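Local coordinates for protein probable hydrolase (Pseudomonas aeruginosa, PDB 3OM8) that probably hydrolyses ester or lactone bonds as an alpha/beta hydrolase, perhaps acting as a 3-oxoadipate enol-lactonase, at residues 9-19 and 78-89; 21-32 and 47-58. One frame throughout, in Å; residues are numbered along the deposited sequence.

In the fold
Both contacts lie at the end of the alpha/beta hydrolase sheet where the antiparallel strands 7-10 and 16-22 join the parallel ones, their centres about 19 Å apart, and both use strand 16-22. Contact 1 lays the first hairpin, strands 7-10 and 16-22, against helix 76-90; its chemistry is split between leucine packing and a polar network of one arginine with three carboxylates at the hairpin turn. Contact 2, within the sheet itself, is mainly backbone pairing over a buried leucine core; Lys-27 and Arg-55 lie by its exposed turn, while Asp-22 and Arg-58 form a more enclosed salt bridge. Each is partly buried. They meet where Tyr-19 packs on Leu-57 and Arg-58.

Contact 1: residues 9-19 and 78-89; sequences LATSDGASLAY and RLGEDVLELLDA
Leu-9 and Leu-86 pack where the first beta hairpin of the alpha/beta hydrolase fold, strands 7-10 and 16-22, lies on helix 76-90. The apolar half is built on methyl groups. Leu-9 CD2 rests on the helix backbone, 3.5 Å from Leu-86 N, while its other branch, CD1, meets Ala-89 CB. Leu-86 CD2 also sits over a face of the Tyr-19 ring in a CH-pi contact, 4.0 Å from the centroid and displaced toward the rim. Leu-17 CD1 presses on Asp-82 CB at 3.5 Å, crossing that side chain at about a right angle.

The polar half closes round the type I turn Thr-11 to Gly-14. Glu-85, extended beyond CG, holds Ser-12 by both carboxylate oxygens: OE1 accepts from Ser-12 N through its syn lone pair (3.0 Å), and OE2 from Ser-12 OG (2.8 Å).

Arg-78 bends at chi2 and chi3, which folds its guanidinium back along the helix to Asp-82 and Glu-85 and completes a salt-bridge network. Its NE and NH1 grip Asp-82 OD1 side-on, and NH2 donates to Ser-12 OG. The Asp-13 carboxylate stacks almost parallel on the guanidinium, a long, purely electrostatic pairing; Arg-62 supplies a second positive partner to both Asp-13 and Asp-82. Ser-12 OG and Arg-78 NH1 approach Glu-85 OE2 from opposite faces of its carboxylate, NH1 at 2.9 Å.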
loop_
_atom_site.group_PDB
_atom_site.type_symbol
_atom_site.label_atom_id
_atom_site.label_comp_id
_atom_site.label_asym_id
_atom_site.label_seq_id
_atom_site.Cartn_x
_atom_site.Cartn_y
_atom_site.Cartn_z
ATOM N N LEU B 9 23.787 -11.929 27.164
ATOM C CA LEU B 9 24.897 -12.236 26.280
ATOM C C LEU B 9 26.004 -11.203 26.476
ATOM O O LEU B 9 25.749 -9.996 26.432
ATOM C CB LEU B 9 24.432 -12.210 24.824
ATOM C CG LEU B 9 25.541 -12.363 23.785
ATOM C CD1 LEU B 9 26.089 -13.781 23.802
ATOM C CD2 LEU B 9 25.026 -12.000 22.402
ATOM N N ALA B 10 27.228 -11.672 26.695
ATOM C CA ALA B 10 28.365 -10.769 26.736
ATOM C C ALA B 10 28.898 -10.634 25.324
ATOM O O ALA B 10 29.384 -11.599 24.746
ATOM C CB ALA B 10 29.453 -11.298 27.678
ATOM N N THR B 11 28.803 -9.433 24.771
ATOM C CA THR B 11 29.275 -9.171 23.420
ATOM C C THR B 11 30.795 -9.130 23.331
ATOM O O THR B 11 31.493 -8.987 24.343
ATOM C CB THR B 11 28.733 -7.836 22.909
ATOM O OG1 THR B 11 29.260 -6.773 23.709
ATOM C CG2 THR B 11 27.221 -7.816 23.005
ATOM N N SER B 12 31.298 -9.229 22.106
ATOM C CA SER B 12 32.731 -9.196 21.846
ATOM C C SER B 12 33.385 -7.884 22.282
ATOM O O SER B 12 34.600 -7.840 22.511
ATOM C CB SER B 12 32.997 -9.416 20.359
ATOM O OG SER B 12 32.350 -8.420 19.588
ATOM N N ASP B 13 32.595 -6.817 22.381
ATOM C CA ASP B 13 33.136 -5.510 22.757
ATOM C C ASP B 13 32.771 -5.117 24.189
ATOM O O ASP B 13 32.838 -3.944 24.558
ATOM C CB ASP B 13 32.686 -4.426 21.776
ATOM C CG ASP B 13 31.200 -4.137 21.869
ATOM O OD1 ASP B 13 30.436 -5.059 22.224
ATOM O OD2 ASP B 13 30.800 -2.987 21.587
ATOM N N GLY B 14 32.368 -6.101 24.986
ATOM C CA GLY B 14 32.212 -5.908 26.419
ATOM C C GLY B 14 30.941 -5.222 26.890
ATOM O O GLY B 14 30.955 -4.518 27.901
ATOM N N ALA B 15 29.843 -5.407 26.162
ATOM C CA ALA B 15 28.542 -4.983 26.667
ATOM C C ALA B 15 27.757 -6.226 27.063
ATOM O O ALA B 15 28.192 -7.343 26.800
ATOM C CB ALA B 15 27.802 -4.176 25.635
ATOM N N SER B 16 26.618 -6.037 27.720
ATOM C CA SER B 16 25.746 -7.147 28.080
ATOM C C SER B 16 24.363 -6.922 27.472
ATOM O O SER B 16 23.739 -5.887 27.713
ATOM C CB SER B 16 25.647 -7.275 29.601
ATOM O OG SER B 16 24.821 -8.362 29.985
ATOM N N LEU B 17 23.898 -7.880 26.669
ATOM C CA LEU B 17 22.571 -7.799 26.033
ATOM C C LEU B 17 21.573 -8.742 26.693
ATOM O O LEU B 17 21.828 -9.936 26.822
ATOM C CB LEU B 17 22.657 -8.128 24.542
ATOM C CG LEU B 17 23.495 -7.179 23.689
ATOM C CD1 LEU B 17 23.473 -7.626 22.241
ATOM C CD2 LEU B 17 22.987 -5.759 23.825
ATOM N N ALA B 18 20.441 -8.199 27.118
ATOM C CA ALA B 18 19.402 -9.004 27.733
ATOM C C ALA B 18 18.511 -9.582 26.644
ATOM O O ALA B 18 18.129 -8.878 25.714
ATOM C CB ALA B 18 18.587 -8.162 28.678
ATOM N N TYR B 19 18.172 -10.859 26.757
ATOM C CA TYR B 19 17.302 -11.487 25.773
ATOM C C TYR B 19 16.469 -12.614 26.377
ATOM O O TYR B 19 16.769 -13.093 27.474
ATOM C CB TYR B 19 18.122 -11.990 24.580
ATOM C CG TYR B 19 19.003 -13.187 24.868
ATOM C CD1 TYR B 19 18.608 -14.467 24.504
ATOM C CD2 TYR B 19 20.231 -13.038 25.485
ATOM C CE1 TYR B 19 19.411 -15.571 24.753
ATOM C CE2 TYR B 19 21.044 -14.133 25.739
ATOM C CZ TYR B 19 20.635 -15.394 25.370
ATOM O OH TYR B 19 21.444 -16.481 25.624
ATOM N N ARG B 78 27.583 -2.274 14.319
ATOM C CA ARG B 78 27.677 -2.809 15.673
ATOM C C ARG B 78 26.321 -3.305 16.171
ATOM O O ARG B 78 26.246 -4.334 16.835
ATOM C CB ARG B 78 28.233 -1.751 16.632
ATOM C CG ARG B 78 28.425 -2.237 18.063
ATOM C CD ARG B 78 29.403 -3.414 18.148
ATOM N NE ARG B 78 28.712 -4.651 18.494
ATOM C CZ ARG B 78 29.303 -5.827 18.677
ATOM N NH1 ARG B 78 28.569 -6.888 18.987
ATOM N NH2 ARG B 78 30.617 -5.950 18.550
ATOM N N LEU B 79 25.256 -2.568 15.864
ATOM C CA LEU B 79 23.906 -2.993 16.241
ATOM C C LEU B 79 23.494 -4.285 15.509
ATOM O O LEU B 79 22.735 -5.100 16.033
ATOM C CB LEU B 79 22.894 -1.882 15.958
ATOM C CG LEU B 79 23.110 -0.542 16.659
ATOM C CD1 LEU B 79 22.000 0.435 16.279
ATOM C CD2 LEU B 79 23.170 -0.728 18.171
ATOM N N GLY B 80 23.994 -4.463 14.293
ATOM C CA GLY B 80 23.748 -5.681 13.547
ATOM C C GLY B 80 24.553 -6.839 14.105
ATOM O O GLY B 80 24.061 -7.962 14.194
ATOM N N GLU B 81 25.797 -6.565 14.488
ATOM C CA GLU B 81 26.659 -7.597 15.049
ATOM C C GLU B 81 26.089 -8.157 16.351
ATOM O O GLU B 81 26.256 -9.341 16.657
ATOM C CB GLU B 81 28.076 -7.059 15.262
ATOM C CG GLU B 81 28.877 -6.937 13.980
ATOM C CD GLU B 81 29.240 -8.292 13.388
ATOM O OE1 GLU B 81 29.429 -9.259 14.165
ATOM O OE2 GLU B 81 29.343 -8.389 12.144
ATOM N N ASP B 82 25.412 -7.303 17.114
ATOM C CA ASP B 82 24.736 -7.746 18.327
ATOM C C ASP B 82 23.771 -8.903 18.020
ATOM O O ASP B 82 23.743 -9.916 18.724
ATOM C CB ASP B 82 23.983 -6.579 18.976
ATOM C CG ASP B 82 24.916 -5.561 19.643
ATOM O OD1 ASP B 82 26.146 -5.799 19.729
ATOM O OD2 ASP B 82 24.407 -4.513 20.090
ATOM N N VAL B 83 22.985 -8.756 16.958
ATOM C CA VAL B 83 22.058 -9.814 16.564
ATOM C C VAL B 83 22.833 -11.069 16.162
ATOM O O VAL B 83 22.550 -12.163 16.641
ATOM C CB VAL B 83 21.095 -9.354 15.438
ATOM C CG1 VAL B 83 20.251 -10.518 14.941
ATOM C CG2 VAL B 83 20.204 -8.211 15.940
ATOM N N LEU B 84 23.836 -10.900 15.310
ATOM C CA LEU B 84 24.636 -12.032 14.873
ATOM C C LEU B 84 25.234 -12.803 16.044
ATOM O O LEU B 84 25.291 -14.032 16.010
ATOM C CB LEU B 84 25.726 -11.588 13.906
ATOM C CG LEU B 84 25.179 -10.965 12.622
ATOM C CD1 LEU B 84 26.314 -10.629 11.673
ATOM C CD2 LEU B 84 24.199 -11.907 11.956
ATOM N N GLU B 85 25.666 -12.091 17.082
ATOM C CA GLU B 85 26.271 -12.744 18.244
ATOM C C GLU B 85 25.223 -13.448 19.109
ATOM O O GLU B 85 25.514 -14.473 19.728
ATOM C CB GLU B 85 27.093 -11.753 19.081
ATOM C CG GLU B 85 28.292 -11.163 18.341
ATOM C CD GLU B 85 29.225 -10.358 19.248
ATOM O OE1 GLU B 85 29.312 -10.668 20.459
ATOM O OE2 GLU B 85 29.880 -9.420 18.743
ATOM N N LEU B 86 24.013 -12.891 19.158
ATOM C CA LEU B 86 22.885 -13.582 19.776
ATOM C C LEU B 86 22.623 -14.905 19.052
ATOM O O LEU B 86 22.477 -15.960 19.679
ATOM C CB LEU B 86 21.626 -12.725 19.713
ATOM C CG LEU B 86 21.461 -11.611 20.734
ATOM C CD1 LEU B 86 20.215 -10.814 20.401
ATOM C CD2 LEU B 86 21.369 -12.205 22.130
ATOM N N LEU B 87 22.557 -14.842 17.726
ATOM C CA LEU B 87 22.284 -16.039 16.938
ATOM C C LEU B 87 23.380 -17.068 17.176
ATOM O O LEU B 87 23.093 -18.239 17.406
ATOM C CB LEU B 87 22.134 -15.714 15.442
ATOM C CG LEU B 87 20.898 -14.880 15.059
ATOM C CD1 LEU B 87 20.809 -14.650 13.560
ATOM C CD2 LEU B 87 19.604 -15.509 15.551
ATOM N N ASP B 88 24.632 -16.620 17.148
ATOM C CA ASP B 88 25.764 -17.508 17.406
ATOM C C ASP B 88 25.620 -18.187 18.767
ATOM O O ASP B 88 25.841 -19.393 18.903
ATOM C CB ASP B 88 27.092 -16.734 17.348
ATOM C CG ASP B 88 27.392 -16.199 15.960
ATOM O OD1 ASP B 88 28.331 -15.382 15.813
ATOM O OD2 ASP B 88 26.687 -16.599 15.010
ATOM N N ALA B 89 25.246 -17.406 19.774
ATOM C CA ALA B 89 25.138 -17.934 21.129
ATOM C C ALA B 89 24.050 -18.996 21.204
ATOM O O ALA B 89 24.155 -19.942 21.978
ATOM C CB ALA B 89 24.870 -16.813 22.137
#

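Contact 2: residues 21-32 and 47-58; sequences LDGAAEKPLLAL and LPALTRHFRVLR
Leu-30 and Val-56 pair in parallel at the centre of a beta-alpha-beta unit, strand 29-33, helix 47-51 and strand 55-59, while Asp-22 of strand 16-22 pairs with Val-56 antiparallel along its other edge. Strand 55-58 is thus bonded on both edges: Leu-30 N donates to Arg-55 O almost straight (2.7 Å, 175°), and Val-56 N to Asp-22 O.

The tight part is leucine packing on the two faces of the sheet. On the face toward helix 47-51, Leu-32 CD1 meets Val-56 CG1 at 3.7 Å and comes tip to tip with Leu-50, whose other methyl, CD2, touches Leu-30 CD2. On the opposite face, Leu-57 CB lies 3.8 Å from both Leu-21 CD2 and Leu-29 CD1.

A more enclosed polar end lies by strand 16-22. Buried Arg-58 directs NH2 to Asp-22 OD2 from above the carboxylate, a salt bridge of 3.1 Å; a water joins OD2, Val-56 O and Arg-58 NE. The strongest polar partners are Arg-20 for Asp-22 and Asp-44 for Arg-58.

The turn side is looser and exposed. Lys-27 NZ stretches to Arg-52 O, 3.0 Å away and well above the carbonyl plane. In the conformer described here, one of two, the Arg-55 guanidinium lies between Ala-25 and Leu-21 CD2.

Strand 95-100 continues the sheet beyond strand 29-33; helix 253-264 packs on Ala-49 and Phe-54, and helix 76-90 covers Leu-21 and Leu-57 through Leu-90.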
loop_
_atom_site.group_PDB
_atom_site.type_symbol
_atom_site.label_atom_id
_atom_site.label_comp_id
_atom_site.label_asym_id
_atom_site.label_seq_id
_atom_site.Cartn_x
_atom_site.Cartn_y
_atom_site.Cartn_z
ATOM N N LEU B 21 13.761 -16.167 24.986
ATOM C CA LEU B 21 13.067 -16.952 23.974
ATOM C C LEU B 21 11.693 -17.388 24.473
ATOM O O LEU B 21 11.524 -17.752 25.641
ATOM C CB LEU B 21 13.907 -18.157 23.565
ATOM C CG LEU B 21 15.223 -17.733 22.914
ATOM C CD1 LEU B 21 16.402 -18.472 23.515
ATOM C CD2 LEU B 21 15.170 -17.922 21.413
ATOM N N ASP B 22 10.711 -17.319 23.581
ATOM C CA ASP B 22 9.356 -17.774 23.879
ATOM C C ASP B 22 8.884 -18.730 22.808
ATOM O O ASP B 22 9.217 -18.567 21.637
ATOM C CB ASP B 22 8.392 -16.593 23.986
ATOM C CG ASP B 22 8.595 -15.797 25.260
ATOM O OD1 ASP B 22 7.997 -16.181 26.287
ATOM O OD2 ASP B 22 9.362 -14.799 25.235
ATOM N N GLY B 23 8.116 -19.734 23.214
ATOM C CA GLY B 23 7.569 -20.705 22.279
ATOM C C GLY B 23 8.357 -22.001 22.233
ATOM O O GLY B 23 9.463 -22.087 22.769
ATOM N N ALA B 24 7.787 -23.010 21.582
ATOM C CA ALA B 24 8.401 -24.329 21.514
ATOM C C ALA B 24 9.714 -24.292 20.752
ATOM O O ALA B 24 9.812 -23.669 19.697
ATOM C CB ALA B 24 7.445 -25.327 20.877
ATOM N N ALA B 25 10.711 -24.983 21.294
ATOM C CA ALA B 25 12.072 -24.964 20.766
ATOM C C ALA B 25 12.222 -25.516 19.341
ATOM O O ALA B 25 13.087 -25.071 18.585
ATOM C CB ALA B 25 13.008 -25.704 21.725
ATOM N N GLU B 26 11.392 -26.485 18.977
ATOM C CA GLU B 26 11.516 -27.127 17.669
ATOM C C GLU B 26 11.014 -26.251 16.526
ATOM O O GLU B 26 11.353 -26.480 15.368
ATOM C CB GLU B 26 10.790 -28.478 17.645
ATOM C CG GLU B 26 9.362 -28.446 18.170
ATOM C CD GLU B 26 9.287 -28.666 19.674
ATOM O OE1 GLU B 26 10.350 -28.845 20.316
ATOM O OE2 GLU B 26 8.159 -28.666 20.213
ATOM N N LYS B 27 10.208 -25.249 16.853
ATOM C CA LYS B 27 9.631 -24.385 15.833
ATOM C C LYS B 27 10.675 -23.431 15.272
ATOM O O LYS B 27 11.665 -23.143 15.925
ATOM C CB LYS B 27 8.423 -23.635 16.394
ATOM C CG LYS B 27 7.191 -24.520 16.499
ATOM C CD LYS B 27 6.050 -23.854 17.237
ATOM C CE LYS B 27 4.891 -24.824 17.409
ATOM N NZ LYS B 27 3.882 -24.316 18.379
ATOM N N PRO B 28 10.459 -22.946 14.045
ATOM C CA PRO B 28 11.411 -22.070 13.351
ATOM C C PRO B 28 11.633 -20.777 14.125
ATOM O O PRO B 28 10.694 -20.277 14.749
ATOM C CB PRO B 28 10.707 -21.766 12.032
ATOM C CG PRO B 28 9.694 -22.868 11.871
ATOM C CD PRO B 28 9.235 -23.160 13.263
ATOM N N LEU B 29 12.847 -20.239 14.068
ATOM C CA LEU B 29 13.222 -19.077 14.883
ATOM C C LEU B 29 12.812 -17.772 14.219
ATOM O O LEU B 29 13.121 -17.532 13.049
ATOM C CB LEU B 29 14.733 -19.081 15.157
ATOM C CG LEU B 29 15.356 -18.325 16.358
ATOM C CD1 LEU B 29 15.336 -16.840 16.151
ATOM C CD2 LEU B 29 14.687 -18.678 17.672
ATOM N N LEU B 30 12.096 -16.943 14.970
ATOM C CA LEU B 30 11.773 -15.587 14.539
ATOM C C LEU B 30 12.348 -14.578 15.533
ATOM O O LEU B 30 11.980 -14.584 16.712
ATOM C CB LEU B 30 10.260 -15.401 14.424
ATOM C CG LEU B 30 9.806 -13.949 14.252
ATOM C CD1 LEU B 30 10.397 -13.339 12.987
ATOM C CD2 LEU B 30 8.300 -13.852 14.234
ATOM N N ALA B 31 13.252 -13.721 15.058
ATOM C CA ALA B 31 13.879 -12.701 15.900
ATOM C C ALA B 31 13.214 -11.342 15.720
ATOM O O ALA B 31 12.978 -10.902 14.597
ATOM C CB ALA B 31 15.375 -12.605 15.613
ATOM N N LEU B 32 12.909 -10.690 16.837
ATOM C CA LEU B 32 12.304 -9.361 16.833
ATOM C C LEU B 32 13.315 -8.324 17.305
ATOM O O LEU B 32 14.051 -8.568 18.259
ATOM C CB LEU B 32 11.085 -9.336 17.756
ATOM C CG LEU B 32 10.088 -10.466 17.473
ATOM C CD1 LEU B 32 8.825 -10.298 18.296
ATOM C CD2 LEU B 32 9.770 -10.484 16.006
ATOM N N LEU B 47 2.973 -11.971 21.130
ATOM C CA LEU B 47 3.515 -13.274 21.515
ATOM C C LEU B 47 2.565 -14.452 21.263
ATOM O O LEU B 47 2.950 -15.439 20.636
ATOM C CB LEU B 47 3.954 -13.274 22.987
ATOM C CG LEU B 47 5.423 -13.087 23.359
ATOM C CD1 LEU B 47 5.686 -13.758 24.710
ATOM C CD2 LEU B 47 6.368 -13.646 22.307
ATOM N N PRO B 48 1.328 -14.373 21.776
ATOM C CA PRO B 48 0.448 -15.540 21.611
ATOM C C PRO B 48 0.307 -15.973 20.148
ATOM O O PRO B 48 0.504 -17.152 19.848
ATOM C CB PRO B 48 -0.886 -15.054 22.179
ATOM C CG PRO B 48 -0.451 -14.033 23.241
ATOM C CD PRO B 48 0.721 -13.325 22.621
ATOM N N ALA B 49 -0.002 -15.040 19.253
ATOM C CA ALA B 49 -0.134 -15.385 17.839
ATOM C C ALA B 49 1.204 -15.799 17.215
ATOM O O ALA B 49 1.265 -16.736 16.417
ATOM C CB ALA B 49 -0.763 -14.241 17.051
ATOM N N LEU B 50 2.278 -15.108 17.575
ATOM C CA LEU B 50 3.576 -15.414 16.985
ATOM C C LEU B 50 4.096 -16.784 17.408
ATOM O O LEU B 50 4.635 -17.524 16.589
ATOM C CB LEU B 50 4.604 -14.327 17.313
ATOM C CG LEU B 50 4.409 -12.992 16.596
ATOM C CD1 LEU B 50 5.507 -12.036 16.966
ATOM C CD2 LEU B 50 4.387 -13.207 15.091
ATOM N N THR B 51 3.924 -17.122 18.683
ATOM C CA THR B 51 4.513 -18.343 19.233
ATOM C C THR B 51 3.724 -19.583 18.876
ATOM O O THR B 51 4.146 -20.698 19.188
ATOM C CB THR B 51 4.665 -18.299 20.775
ATOM O OG1 THR B 51 3.381 -18.141 21.395
ATOM C CG2 THR B 51 5.610 -17.160 21.205
ATOM N N ARG B 52 2.572 -19.388 18.240
ATOM C CA ARG B 52 1.793 -20.516 17.722
ATOM C C ARG B 52 2.575 -21.227 16.634
ATOM O O ARG B 52 2.457 -22.430 16.471
ATOM C CB ARG B 52 0.447 -20.054 17.162
ATOM C CG ARG B 52 -0.684 -20.026 18.180
ATOM C CD ARG B 52 -2.060 -19.977 17.494
ATOM N NE ARG B 52 -2.845 -18.826 17.943
ATOM C CZ ARG B 52 -2.982 -17.686 17.263
ATOM N NH1 ARG B 52 -3.712 -16.701 17.774
ATOM N NH2 ARG B 52 -2.397 -17.526 16.076
ATOM N N HIS B 53 3.393 -20.469 15.909
ATOM C CA HIS B 53 4.111 -20.981 14.747
ATOM C C HIS B 53 5.647 -20.895 14.852
ATOM O O HIS B 53 6.366 -21.667 14.216
ATOM C CB HIS B 53 3.636 -20.229 13.514
ATOM C CG HIS B 53 2.143 -20.184 13.383
ATOM N ND1 HIS B 53 1.428 -21.126 12.672
ATOM C CD2 HIS B 53 1.231 -19.314 13.878
ATOM C CE1 HIS B 53 0.141 -20.833 12.732
ATOM N NE2 HIS B 53 -0.005 -19.739 13.457
ATOM N N PHE B 54 6.154 -19.962 15.651
ATOM C CA PHE B 54 7.600 -19.749 15.696
ATOM C C PHE B 54 8.153 -19.705 17.107
ATOM O O PHE B 54 7.432 -19.396 18.053
ATOM C CB PHE B 54 7.966 -18.447 14.978
ATOM C CG PHE B 54 7.440 -18.359 13.577
ATOM C CD1 PHE B 54 8.112 -18.971 12.531
ATOM C CD2 PHE B 54 6.266 -17.667 13.304
ATOM C CE1 PHE B 54 7.621 -18.905 11.234
ATOM C CE2 PHE B 54 5.771 -17.589 12.012
ATOM C CZ PHE B 54 6.448 -18.210 10.973
ATOM N N ARG B 55 9.429 -20.059 17.237
ATOM C CA ARG B 55 10.176 -19.760 18.444
ATOM C C ARG B 55 10.596 -18.309 18.320
ATOM O O ARG B 55 11.290 -17.939 17.373
ATOM C CB ARG B 55 11.412 -20.644 18.537
ATOM C CG ARG B 55 12.043 -20.685 19.909
ATOM C CD ARG B 55 13.322 -21.475 19.863
ATOM N NE ARG B 55 13.785 -21.832 21.199
ATOM C CZ ARG B 55 15.005 -22.282 21.460
ATOM N NH1 ARG B 55 15.346 -22.594 22.702
ATOM N NH2 ARG B 55 15.881 -22.414 20.473
ATOM N N VAL B 56 10.158 -17.482 19.265
ATOM C CA VAL B 56 10.420 -16.044 19.186
ATOM C C VAL B 56 11.603 -15.584 20.049
ATOM O O VAL B 56 11.567 -15.671 21.279
ATOM C CB VAL B 56 9.159 -15.231 19.547
ATOM C CG1 VAL B 56 9.441 -13.735 19.488
ATOM C CG2 VAL B 56 8.025 -15.595 18.609
ATOM N N LEU B 57 12.652 -15.104 19.388
ATOM C CA LEU B 57 13.783 -14.490 20.072
ATOM C C LEU B 57 13.553 -12.995 20.188
ATOM O O LEU B 57 13.380 -12.319 19.176
ATOM C CB LEU B 57 15.082 -14.729 19.304
ATOM C CG LEU B 57 16.283 -13.879 19.757
ATOM C CD1 LEU B 57 16.817 -14.381 21.081
ATOM C CD2 LEU B 57 17.381 -13.912 18.710
ATOM N N ARG B 58 13.530 -12.494 21.424
ATOM C CA ARG B 58 13.425 -11.058 21.698
ATOM C C ARG B 58 14.653 -10.588 22.482
ATOM O O ARG B 58 15.226 -11.358 23.248
ATOM C CB ARG B 58 12.160 -10.749 22.498
ATOM C CG ARG B 58 10.868 -10.807 21.686
ATOM C CD ARG B 58 9.698 -10.362 22.528
ATOM N NE ARG B 58 9.437 -11.281 23.628
ATOM C CZ ARG B 58 8.633 -11.012 24.653
ATOM N NH1 ARG B 58 8.019 -9.841 24.729
ATOM N NH2 ARG B 58 8.452 -11.911 25.608
HETATM O O HOH W 1 10.535 -13.693 23.227
#